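Local coordinates for DUF269-containing protein (Cyanothece sp. ATCC 51142, PDB 3NJ2), which is of unknown function but belongs to the DUF269 family and is associated with nitrogen fixation in this cyanobacterium, at residues P68-K71 against R72-S76; F144-L147 against E148-N151. All coordinates share one frame; numbering follows the deposited sequence.

Contact 1 of 2, residues P68-K71 against R72-S76; sequences PKKK and RREIS
The short surface helix 69-73 brings Lys70 and Glu74 together one turn apart, with Pro68 at its N-cap position. Two backbone bonds of the i to i+4 kind hold the turn: Arg72 N donates to Pro68 O at 2.9 Å, almost straight at 168°, and Arg73 N donates to Lys69 O, also at 2.9 Å. At the surface, Lys70 NZ forms a salt bridge with Glu74 OE2 at 3.0 Å, on the syn side of that oxygen; the bond to Glu74 OE1 is weak. Lys70 reaches it because its chain leaves anti to the backbone N (chi1 162°) and then bends at chi2 and chi4. Arg73 starts differently: its chi1 of 76° sets CG between backbone N and carbonyl carbon and turns the chain back along the helix, where one guanidinium face lies over Lys70 N and Lys69 O. Lys69 CD comes within 3.2 Å of Arg73 NH2, the two side chains crossing obliquely. The Arg72 guanidinium packs one face on Lys69 CA, while its NH1 bonds Ile67 O. Arg72, by a salt bridge, and Lys69 set the helix against Asp145, ahead of helix 147-167; beyond it, Ile75 touches His140 and its carbonyl accepts from Arg141.

Contact 2 of 2, residues F144-L147 against E148-N151; sequences FDTL and EKLN
Loop residues 144-146 run straight into the first turn of helix 147-167, and two i to i+4 backbone bonds fasten that turn: Leu150 N to Thr146 O at 3.1 Å and Asn151 N to Leu147 O at 2.8 Å. The hydroxyl of Thr146 closes the start of the helix, Lys149 N donating to Thr146 OG1 at 2.9 Å with an N-H...O angle of 160°. A chi1 of 60° puts this oxygen between the residue's own backbone N and carbonyl carbon. Beside the bond, the aliphatic part of Lys149 passes the cap, its CG 3.4 Å from Thr146 OG1, and carries on past Asp145, where Lys149 CE lies 3.7 Å from Asp145 OD2. Lys149 NZ does not touch that carboxylate, whose salt bridge is with Arg72.

On the inner side, Leu150 CD1 sits over one face of the Phe144 ring in a CH-pi contact, 3.9 Å from the centroid and displaced toward the rim, nearest CD2 and CE2. Leu150 crosses Phe144 at about a right angle and also packs on Leu37 and Leu40 of helix 35-46. Tyr92 and Phe142 add their rings around Phe144. Replacing the ring of Phe144 by an alanine's methyl is likely to leave Leu150 CD1 without its aromatic partner and open a gap toward those two rings. Leu147, meanwhile, turns to Asn27 and Leu30 of helix 24-33. The whole is a threonine N-cap at the start of a long helix, with an aromatic residue two positions before the cap packed against the helix's first turn.

The centres of contacts 1 and 2 lie about 15 Å apart, yet the two touch directly. Arg72 NH1 of contact 1 forms its salt bridge with Asp145 OD1 of contact 2 at 2.8 Å, and the same nitrogen packs 3.4 Å from Phe144 C. Lys69 CB adds a further touch, 3.6 Å from Asp145 OD1. The exposed helix 69-73 is therefore joined to the residues leading into helix 147-167 by an ion pair as well as by packing. Phe144 is also backbone-bonded to Tyr65 and Ile67, in the segment that leads up to helix 69-73. Contact 1 remains at the surface, whereas contact 2 reaches inward through Phe144 and Leu150.

Contact 1 of 2, residues P68-K71 against R72-S76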
ATOM      1  N   PRO B  68     -27.318  -5.619   1.081  1.00 23.21           N
ATOM      2  CA  PRO B  68     -28.137  -5.446  -0.109  1.00 25.47           C
ATOM      3  C   PRO B  68     -27.659  -4.280  -1.016  1.00 27.05           C
ATOM      4  O   PRO B  68     -27.344  -3.212  -0.514  1.00 26.48           O
ATOM      5  CB  PRO B  68     -29.545  -5.183   0.476  1.00 27.25           C
ATOM      6  CG  PRO B  68     -29.513  -5.827   1.901  1.00 27.50           C
ATOM      7  CD  PRO B  68     -28.084  -5.493   2.334  1.00 23.36           C
ATOM      8  N   LYS B  69     -27.658  -4.509  -2.329  1.00 28.91           N
ATOM      9  CA  LYS B  69     -27.167  -3.528  -3.326  1.00 30.22           C
ATOM     10  C   LYS B  69     -27.676  -2.108  -3.016  1.00 30.65           C
ATOM     11  O   LYS B  69     -26.915  -1.124  -2.981  1.00 28.90           O
ATOM     12  CB  LYS B  69     -27.620  -3.992  -4.721  1.00 32.10           C
ATOM     13  CG  LYS B  69     -27.129  -3.161  -5.941  1.00 36.01           C
ATOM     14  CD  LYS B  69     -28.264  -2.985  -7.022  1.00 42.97           C
ATOM     15  CE  LYS B  69     -28.625  -4.283  -7.811  1.00 45.33           C
ATOM     16  NZ  LYS B  69     -29.013  -3.982  -9.253  1.00 43.49           N
ATOM     17  N   LYS B  70     -28.959  -2.034  -2.700  1.00 30.81           N
ATOM     18  CA  LYS B  70     -29.655  -0.776  -2.509  1.00 32.21           C
ATOM     19  C   LYS B  70     -29.169  -0.050  -1.272  1.00 31.09           C
ATOM     20  O   LYS B  70     -28.926   1.133  -1.322  1.00 31.11           O
ATOM     21  CB  LYS B  70     -31.168  -1.053  -2.469  1.00 32.50           C
ATOM     22  CG  LYS B  70     -32.015   0.027  -1.874  1.00 37.27           C
ATOM     23  CD  LYS B  70     -32.780   0.792  -3.002  1.00 43.14           C
ATOM     24  CE  LYS B  70     -34.016   1.535  -2.486  1.00 45.59           C
ATOM     25  NZ  LYS B  70     -33.737   2.388  -1.294  1.00 48.42           N
ATOM     26  N   LYS B  71     -28.984  -0.780  -0.172  1.00 29.85           N
ATOM     27  CA  LYS B  71     -28.443  -0.236   1.089  1.00 29.00           C
ATOM     28  C   LYS B  71     -26.990   0.176   0.899  1.00 28.07           C
ATOM     29  O   LYS B  71     -26.570   1.245   1.381  1.00 29.06           O
ATOM     30  CB  LYS B  71     -28.584  -1.285   2.228  1.00 28.49           C
ATOM     31  CG  LYS B  71     -28.234  -0.820   3.627  1.00 30.73           C
ATOM     32  CD  LYS B  71     -28.475  -1.957   4.648  1.00 36.69           C
ATOM     33  CE  LYS B  71     -27.652  -1.777   5.935  1.00 39.28           C
ATOM     34  NZ  LYS B  71     -28.218  -0.690   6.824  1.00 40.68           N
ATOM     35  N   ARG B  72     -26.251  -0.658   0.166  1.00 27.35           N
ATOM     36  CA  ARG B  72     -24.861  -0.354  -0.112  1.00 28.03           C
ATOM     37  C   ARG B  72     -24.658   0.977  -0.856  1.00 27.47           C
ATOM     38  O   ARG B  72     -23.785   1.800  -0.429  1.00 24.84           O
ATOM     39  CB  ARG B  72     -24.219  -1.502  -0.861  1.00 29.52           C
ATOM     40  CG  ARG B  72     -22.986  -1.920  -0.217  1.00 29.35           C
ATOM     41  CD  ARG B  72     -22.379  -3.165  -0.850  1.00 24.08           C
ATOM     42  NE  ARG B  72     -22.415  -3.321  -2.289  1.00 25.30           N
ATOM     43  CZ  ARG B  72     -23.056  -4.298  -2.922  1.00 26.37           C
ATOM     44  NH1 ARG B  72     -23.873  -5.119  -2.250  1.00 25.22           N
ATOM     45  NH2 ARG B  72     -22.976  -4.402  -4.253  1.00 28.66           N
ATOM     46  N   ARG B  73     -25.469   1.158  -1.916  1.00 29.03           N
ATOM     47  CA  ARG B  73     -25.415   2.367  -2.795  1.00 31.21           C
ATOM     48  C   ARG B  73     -25.665   3.628  -1.983  1.00 31.50           C
ATOM     49  O   ARG B  73     -25.190   4.694  -2.349  1.00 33.73           O
ATOM     50  CB  ARG B  73     -26.314   2.271  -4.045  1.00 30.97           C
ATOM     51  CG  ARG B  73     -27.855   2.478  -3.856  1.00 33.80           C
ATOM     52  CD  ARG B  73     -28.670   2.629  -5.180  1.00 42.17           C
ATOM     53  NE  ARG B  73     -29.550   1.470  -5.397  1.00 44.93           N
ATOM     54  CZ  ARG B  73     -29.300   0.439  -6.221  1.00 48.45           C
ATOM     55  NH1 ARG B  73     -28.203   0.398  -6.985  1.00 49.91           N
ATOM     56  NH2 ARG B  73     -30.174  -0.562  -6.298  1.00 47.55           N
ATOM     57  N   GLU B  74     -26.368   3.489  -0.854  1.00 31.90           N
ATOM     58  CA  GLU B  74     -26.783   4.580   0.013  1.00 31.48           C
ATOM     59  C   GLU B  74     -25.843   4.926   1.162  1.00 31.31           C
ATOM     60  O   GLU B  74     -26.136   5.820   1.940  1.00 33.54           O
ATOM     61  CB  GLU B  74     -28.229   4.311   0.558  1.00 33.53           C
ATOM     62  CG  GLU B  74     -29.370   4.923  -0.270  1.00 36.85           C
ATOM     63  CD  GLU B  74     -30.602   3.996  -0.436  1.00 42.45           C
ATOM     64  OE1 GLU B  74     -30.791   3.075   0.395  1.00 42.49           O
ATOM     65  OE2 GLU B  74     -31.381   4.199  -1.413  1.00 44.47           O
ATOM     66  N   ILE B  75     -24.731   4.200   1.325  1.00 27.69           N
ATOM     67  CA  ILE B  75     -23.710   4.577   2.313  1.00 25.60           C
ATOM     68  C   ILE B  75     -22.982   5.864   1.886  1.00 24.17           C
ATOM     69  O   ILE B  75     -22.552   5.950   0.707  1.00 22.64           O
ATOM     70  CB  ILE B  75     -22.684   3.396   2.545  1.00 24.44           C
ATOM     71  CG1 ILE B  75     -23.447   2.212   3.161  1.00 25.10           C
ATOM     72  CG2 ILE B  75     -21.476   3.795   3.431  1.00 24.01           C
ATOM     73  CD1 ILE B  75     -22.652   0.911   3.263  1.00 25.23           C
ATOM     74  N   SER B  76     -22.836   6.812   2.820  1.00 24.73           N
ATOM     75  CA  SER B  76     -22.149   8.065   2.567  1.00 25.20           C
ATOM     76  C   SER B  76     -20.628   7.873   2.405  1.00 25.40           C
ATOM     77  O   SER B  76     -19.934   7.156   3.175  1.00 26.17           O
ATOM     78  CB  SER B  76     -22.438   9.161   3.612  1.00 25.63           C
ATOM     79  OG  SER B  76     -21.583  10.268   3.410  1.00 28.95           O
TER

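Contact 2 of 2, residues F144-L147 against E148-N151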
ATOM      1  N   PHE B 144     -20.932  -7.051  -0.509  1.00 13.38           N
ATOM      2  CA  PHE B 144     -21.380  -7.952  -1.565  1.00 14.15           C
ATOM      3  C   PHE B 144     -22.845  -8.280  -1.475  1.00 16.51           C
ATOM      4  O   PHE B 144     -23.406  -8.286  -0.381  1.00 14.62           O
ATOM      5  CB  PHE B 144     -20.577  -9.268  -1.494  1.00 13.75           C
ATOM      6  CG  PHE B 144     -19.049  -9.068  -1.577  1.00 15.73           C
ATOM      7  CD1 PHE B 144     -18.383  -9.187  -2.784  1.00 18.54           C
ATOM      8  CD2 PHE B 144     -18.327  -8.639  -0.439  1.00 16.59           C
ATOM      9  CE1 PHE B 144     -16.971  -8.938  -2.813  1.00 15.72           C
ATOM     10  CE2 PHE B 144     -16.927  -8.353  -0.498  1.00 17.78           C
ATOM     11  CZ  PHE B 144     -16.270  -8.538  -1.687  1.00 17.12           C
ATOM     12  N   ASP B 145     -23.501  -8.442  -2.631  1.00 17.97           N
ATOM     13  CA  ASP B 145     -24.952  -8.721  -2.573  1.00 20.33           C
ATOM     14  C   ASP B 145     -25.377  -9.939  -1.780  1.00 19.37           C
ATOM     15  O   ASP B 145     -26.431  -9.943  -1.186  1.00 20.58           O
ATOM     16  CB  ASP B 145     -25.578  -8.868  -3.957  1.00 21.11           C
ATOM     17  CG  ASP B 145     -25.400  -7.625  -4.821  1.00 27.12           C
ATOM     18  OD1 ASP B 145     -25.109  -6.517  -4.287  1.00 29.06           O
ATOM     19  OD2 ASP B 145     -25.542  -7.816  -6.066  1.00 30.53           O
ATOM     20  N   THR B 146     -24.563 -10.996  -1.831  1.00 17.65           N
ATOM     21  CA  THR B 146     -24.921 -12.284  -1.256  1.00 18.56           C
ATOM     22  C   THR B 146     -23.658 -13.003  -0.850  1.00 17.02           C
ATOM     23  O   THR B 146     -22.537 -12.615  -1.226  1.00 17.69           O
ATOM     24  CB  THR B 146     -25.510 -13.243  -2.265  1.00 19.47           C
ATOM     25  OG1 THR B 146     -24.537 -13.470  -3.282  1.00 20.22           O
ATOM     26  CG2 THR B 146     -26.816 -12.720  -2.948  1.00 22.03           C
ATOM     27  N   LEU B 147     -23.824 -13.985   0.030  1.00 17.98           N
ATOM     28  CA  LEU B 147     -22.690 -14.818   0.443  1.00 15.66           C
ATOM     29  C   LEU B 147     -22.007 -15.458  -0.745  1.00 16.73           C
ATOM     30  O   LEU B 147     -20.782 -15.577  -0.779  1.00 16.07           O
ATOM     31  CB  LEU B 147     -23.145 -15.956   1.401  1.00 15.23           C
ATOM     32  CG  LEU B 147     -23.291 -15.396   2.813  1.00 17.56           C
ATOM     33  CD1 LEU B 147     -24.239 -16.458   3.503  1.00 19.17           C
ATOM     34  CD2 LEU B 147     -21.921 -15.163   3.492  1.00 20.21           C
ATOM     35  N   GLU B 148     -22.807 -15.922  -1.712  1.00 16.96           N
ATOM     36  CA  GLU B 148     -22.279 -16.511  -2.962  1.00 18.04           C
ATOM     37  C   GLU B 148     -21.372 -15.571  -3.699  1.00 18.00           C
ATOM     38  O   GLU B 148     -20.313 -15.996  -4.176  1.00 18.23           O
ATOM     39  CB  GLU B 148     -23.407 -16.937  -3.909  1.00 18.16           C
ATOM     40  CG  GLU B 148     -24.104 -18.181  -3.449  1.00 24.54           C
ATOM     41  CD  GLU B 148     -25.175 -17.969  -2.347  1.00 32.34           C
ATOM     42  OE1 GLU B 148     -25.556 -16.813  -1.948  1.00 29.17           O
ATOM     43  OE2 GLU B 148     -25.624 -19.037  -1.849  1.00 38.84           O
ATOM     44  N   LYS B 149     -21.775 -14.304  -3.823  1.00 17.49           N
ATOM     45  CA  LYS B 149     -20.919 -13.338  -4.561  1.00 18.01           C
ATOM     46  C   LYS B 149     -19.645 -13.045  -3.791  1.00 17.68           C
ATOM     47  O   LYS B 149     -18.576 -12.901  -4.373  1.00 17.67           O
ATOM     48  CB  LYS B 149     -21.648 -12.047  -4.878  1.00 19.91           C
ATOM     49  CG  LYS B 149     -22.808 -12.255  -5.887  1.00 23.51           C
ATOM     50  CD  LYS B 149     -23.233 -10.903  -6.392  1.00 33.14           C
ATOM     51  CE  LYS B 149     -24.340 -11.021  -7.429  1.00 38.74           C
ATOM     52  NZ  LYS B 149     -23.864 -12.027  -8.436  1.00 42.79           N
ATOM     53  N   LEU B 150     -19.764 -12.953  -2.467  1.00 15.37           N
ATOM     54  CA  LEU B 150     -18.525 -12.810  -1.620  1.00 12.28           C
ATOM     55  C   LEU B 150     -17.582 -14.017  -1.836  1.00 14.07           C
ATOM     56  O   LEU B 150     -16.356 -13.830  -2.039  1.00 13.17           O
ATOM     57  CB  LEU B 150     -19.012 -12.775  -0.149  1.00 11.99           C
ATOM     58  CG  LEU B 150     -17.857 -12.864   0.907  1.00 10.58           C
ATOM     59  CD1 LEU B 150     -16.872 -11.707   0.800  1.00 12.21           C
ATOM     60  CD2 LEU B 150     -18.440 -12.862   2.296  1.00 13.23           C
ATOM     61  N   ASN B 151     -18.142 -15.210  -1.766  1.00 14.10           N
ATOM     62  CA  ASN B 151     -17.327 -16.373  -1.805  1.00 14.57           C
ATOM     63  C   ASN B 151     -16.675 -16.493  -3.204  1.00 14.30           C
ATOM     64  O   ASN B 151     -15.486 -16.757  -3.321  1.00 13.18           O
ATOM     65  CB  ASN B 151     -18.162 -17.617  -1.550  1.00 15.52           C
ATOM     66  CG  ASN B 151     -17.329 -18.819  -1.655  1.00 15.31           C
ATOM     67  OD1 ASN B 151     -16.322 -18.900  -0.965  1.00 17.95           O
ATOM     68  ND2 ASN B 151     -17.729 -19.791  -2.485  1.00 17.98           N
TER